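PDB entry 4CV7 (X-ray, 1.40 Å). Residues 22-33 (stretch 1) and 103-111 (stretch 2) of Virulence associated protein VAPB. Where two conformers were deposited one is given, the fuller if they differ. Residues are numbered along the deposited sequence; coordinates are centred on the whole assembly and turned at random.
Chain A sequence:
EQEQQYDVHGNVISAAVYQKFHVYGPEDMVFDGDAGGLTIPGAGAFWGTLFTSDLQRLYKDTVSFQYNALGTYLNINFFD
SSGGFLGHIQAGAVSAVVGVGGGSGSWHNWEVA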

# COMPACT_ATOMS: atom_id res chain seq x y z
N HIS A 22 6.37 -1.25 -0.96
CA HIS A 22 6.79 -1.01 0.45
C HIS A 22 6.13 0.25 0.88
O HIS A 22 6.06 1.26 0.18
CB HIS A 22 8.29 -0.92 0.58
CG HIS A 22 8.94 -2.22 0.32
ND1 HIS A 22 9.54 -2.53 -0.87
CD2 HIS A 22 9.11 -3.29 1.11
CE1 HIS A 22 10.07 -3.74 -0.79
NE2 HIS A 22 9.84 -4.22 0.41
N VAL A 23 5.66 0.24 2.08
CA VAL A 23 5.24 1.46 2.75
C VAL A 23 5.86 1.57 4.11
O VAL A 23 5.83 0.59 4.89
CB VAL A 23 3.67 1.57 2.95
CG1 VAL A 23 3.24 2.83 3.65
CG2 VAL A 23 2.96 1.42 1.63
N TYR A 24 6.32 2.73 4.49
CA TYR A 24 6.91 2.98 5.82
C TYR A 24 5.87 3.77 6.60
O TYR A 24 5.56 4.92 6.25
CB TYR A 24 8.25 3.68 5.67
CG TYR A 24 9.15 2.81 4.77
CD1 TYR A 24 9.69 1.66 5.31
CD2 TYR A 24 9.32 3.01 3.39
CE1 TYR A 24 10.42 0.77 4.56
CE2 TYR A 24 10.06 2.05 2.63
CZ TYR A 24 10.59 0.98 3.24
OH TYR A 24 11.32 -0.03 2.66
N GLY A 25 5.27 3.14 7.59
CA GLY A 25 4.18 3.70 8.32
C GLY A 25 4.57 4.18 9.75
O GLY A 25 5.73 4.00 10.18
N PRO A 26 3.64 4.73 10.46
CA PRO A 26 3.92 5.20 11.84
C PRO A 26 4.23 4.07 12.79
O PRO A 26 3.97 2.88 12.57
CB PRO A 26 2.61 5.90 12.22
CG PRO A 26 1.54 5.23 11.39
CD PRO A 26 2.24 5.03 10.05
N GLU A 27 4.94 4.43 13.85
CA GLU A 27 5.36 3.41 14.84
C GLU A 27 6.39 2.44 14.23
O GLU A 27 6.51 1.28 14.65
CB GLU A 27 4.17 2.76 15.64
CG GLU A 27 3.32 3.91 16.21
CD GLU A 27 2.13 3.54 17.10
OE1 GLU A 27 1.94 2.37 17.42
OE2 GLU A 27 1.43 4.49 17.59
N ASP A 28 7.15 2.92 13.23
CA ASP A 28 8.31 2.21 12.71
C ASP A 28 7.92 0.89 12.03
O ASP A 28 8.61 -0.10 12.07
CB ASP A 28 9.42 2.05 13.77
CG ASP A 28 9.76 3.36 14.51
OD1 ASP A 28 9.56 4.50 13.98
OD2 ASP A 28 10.36 3.23 15.58
N MET A 29 6.74 0.89 11.39
CA MET A 29 6.24 -0.32 10.82
C MET A 29 6.41 -0.30 9.29
O MET A 29 6.38 0.75 8.68
CB MET A 29 4.75 -0.44 11.11
CG MET A 29 4.33 -1.79 11.53
SD MET A 29 5.17 -2.55 12.95
CE MET A 29 4.40 -1.63 14.31
N VAL A 30 6.52 -1.45 8.68
CA VAL A 30 6.77 -1.54 7.29
C VAL A 30 5.76 -2.50 6.61
O VAL A 30 5.56 -3.60 7.11
CB VAL A 30 8.22 -2.06 7.00
CG1 VAL A 30 8.40 -2.20 5.54
CG2 VAL A 30 9.27 -1.19 7.68
N PHE A 31 5.13 -2.04 5.52
CA PHE A 31 4.22 -2.87 4.69
C PHE A 31 5.07 -3.45 3.56
O PHE A 31 5.64 -2.66 2.81
CB PHE A 31 3.09 -2.08 4.21
CG PHE A 31 2.11 -2.87 3.37
CD1 PHE A 31 1.26 -3.77 3.96
CD2 PHE A 31 2.08 -2.77 1.98
CE1 PHE A 31 0.36 -4.53 3.18
CE2 PHE A 31 1.13 -3.50 1.23
CZ PHE A 31 0.37 -4.41 1.84
N ASP A 32 4.97 -4.76 3.40
CA ASP A 32 5.54 -5.49 2.24
C ASP A 32 4.39 -6.07 1.46
O ASP A 32 3.74 -7.01 1.99
CB ASP A 32 6.45 -6.61 2.76
CG ASP A 32 7.27 -7.37 1.68
OD1 ASP A 32 7.06 -7.32 0.48
OD2 ASP A 32 8.22 -8.07 2.06
N GLY A 33 4.19 -5.59 0.26
CA GLY A 33 3.08 -6.15 -0.55
C GLY A 33 3.46 -6.57 -1.94
O GLY A 33 4.35 -6.02 -2.56
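Stretch 2 103-111: GSGSWHNWE

How does stretch 2 lie on stretch 1? Residues 103-108 form an extended strand that runs antiparallel to the strand that carries Val30 to Gly33, with 161° between their N-to-C directions and the axes approaching to 4.6 Å. The register pairs Val30 with His108, Phe31 with Trp107, Asp32 with Ser106 and Gly33 with Gly105. Beyond His108 the chain leaves the strand, and Asn109 to Glu111 continue as loop.

Which backbone donors and acceptors are satisfied across the seam? Two hydrogen-bonded pairs account for all four direct bonds. Val30 N donates to His108 O at 2.9 Å, and His108 N returns a bond to Val30 O at 2.8 Å. Two residues along, Asp32 N reaches Ser106 O at 3.0 Å, almost straight at 173°, while Ser106 N gives the longer bond to Asp32 O, 3.2 Å. Phe31, between them, turns its amide the other way: Phe31 N bonds Val23 O at 2.8 Å and Val23 N bonds Phe31 O at 3.0 Å, so this strand is bonded on both edges. CA-H...O contacts supplement the seam, notably Trp107 CA to Val30 O at 3.2 Å and Phe31 CA to Ser106 O at 3.5 Å. Past the last pair, a water takes over, donating to Asp28 O at 2.8 Å and accepting from Trp110 N at 3.0 Å.

What packs on the sheet face that carries Phe31 and Trp107? The indole of Trp107 lies with one face over the Phe31 side chain's root, Phe31 CB standing 3.6 Å from Trp107 CE3, and the edge of the Phe31 ring points toward the indole's face, with 5.0 Å between its centroid and that of the five-membered ring. Val23 CG1 adds an apolar contact with Trp107 CH2 at 4.0 Å. Glycine leaves room for both rings: a CB on Gly105 would come within 2.3 Å of Phe31 CZ, and one on Gly25 within 2.9 Å of Trp107 CZ3.

How are the polar side chains on the other face and in the loop satisfied? His108 shares its face with Val30, Asp32 and Ser106, and Val30 CB approaches the imidazole's face, 3.6 Å from His108 CE1. His108 ND1 donates to Asn109 O at 2.8 Å, whereas NE2, buried by the contact, has no partner in the model. Asn109 OD1 accepts from Glu111 N at 2.9 Å within the loop.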

# COMPACT_ATOMS: atom_id res chain seq x y z
N GLY A 103 -3.02 -7.56 -4.28
CA GLY A 103 -2.43 -8.83 -3.91
C GLY A 103 -2.30 -8.95 -2.43
O GLY A 103 -3.06 -8.41 -1.64
N SER A 104 -1.34 -9.75 -2.00
CA SER A 104 -1.12 -10.06 -0.58
C SER A 104 -0.14 -9.05 0.03
O SER A 104 0.74 -8.58 -0.68
CB SER A 104 -0.57 -11.51 -0.41
OG SER A 104 0.70 -11.66 -1.02
N GLY A 105 -0.25 -8.80 1.30
CA GLY A 105 0.78 -8.06 1.99
C GLY A 105 0.47 -8.07 3.46
O GLY A 105 -0.59 -8.35 3.92
N SER A 106 1.51 -7.67 4.19
CA SER A 106 1.38 -7.54 5.66
C SER A 106 2.41 -6.52 6.20
O SER A 106 3.36 -6.15 5.51
CB SER A 106 1.40 -8.87 6.34
OG SER A 106 2.65 -9.39 6.06
N TRP A 107 2.15 -6.16 7.44
CA TRP A 107 2.99 -5.17 8.16
C TRP A 107 3.89 -5.92 9.10
O TRP A 107 3.51 -6.92 9.75
CB TRP A 107 2.15 -4.17 8.95
CG TRP A 107 1.23 -3.33 8.10
CD1 TRP A 107 -0.05 -3.62 7.68
CD2 TRP A 107 1.52 -2.01 7.58
NE1 TRP A 107 -0.55 -2.59 6.96
CE2 TRP A 107 0.37 -1.58 6.90
CE3 TRP A 107 2.63 -1.15 7.66
CZ2 TRP A 107 0.33 -0.35 6.29
CZ3 TRP A 107 2.50 0.11 7.03
CH2 TRP A 107 1.39 0.48 6.38
N HIS A 108 5.10 -5.35 9.22
CA HIS A 108 6.01 -5.93 10.25
C HIS A 108 6.87 -4.84 10.84
O HIS A 108 7.00 -3.76 10.29
CB HIS A 108 6.83 -7.00 9.61
CG HIS A 108 7.67 -6.48 8.52
ND1 HIS A 108 8.88 -5.82 8.74
CD2 HIS A 108 7.48 -6.47 7.18
CE1 HIS A 108 9.39 -5.46 7.57
NE2 HIS A 108 8.56 -5.86 6.62
N ASN A 109 7.60 -5.14 11.95
CA ASN A 109 8.44 -4.19 12.62
C ASN A 109 9.86 -4.41 12.11
O ASN A 109 10.13 -5.19 11.19
CB ASN A 109 8.24 -4.22 14.16
CG ASN A 109 8.66 -5.52 14.80
OD1 ASN A 109 9.65 -6.17 14.30
ND2 ASN A 109 8.06 -5.88 15.95
N TRP A 110 10.81 -3.69 12.75
CA TRP A 110 12.20 -3.69 12.27
C TRP A 110 12.87 -5.04 12.43
O TRP A 110 13.90 -5.32 11.78
CB TRP A 110 13.01 -2.62 12.98
CG TRP A 110 13.44 -3.08 14.32
CD1 TRP A 110 12.70 -2.97 15.48
CD2 TRP A 110 14.70 -3.70 14.68
NE1 TRP A 110 13.44 -3.48 16.51
CE2 TRP A 110 14.66 -3.95 16.05
CE3 TRP A 110 15.89 -4.03 13.97
CZ2 TRP A 110 15.73 -4.56 16.75
CZ3 TRP A 110 16.95 -4.63 14.67
CH2 TRP A 110 16.86 -4.86 16.03
N GLU A 111 12.39 -5.87 13.34
CA GLU A 111 12.96 -7.21 13.57
C GLU A 111 12.88 -8.19 12.36
O GLU A 111 13.64 -9.17 12.32
CB GLU A 111 12.36 -7.85 14.81
CG GLU A 111 12.62 -7.04 16.09
CD GLU A 111 11.85 -7.52 17.32
OE1 GLU A 111 10.90 -8.35 17.19
OE2 GLU A 111 12.15 -6.99 18.38
O HOH W 1 9.94 -1.26 14.19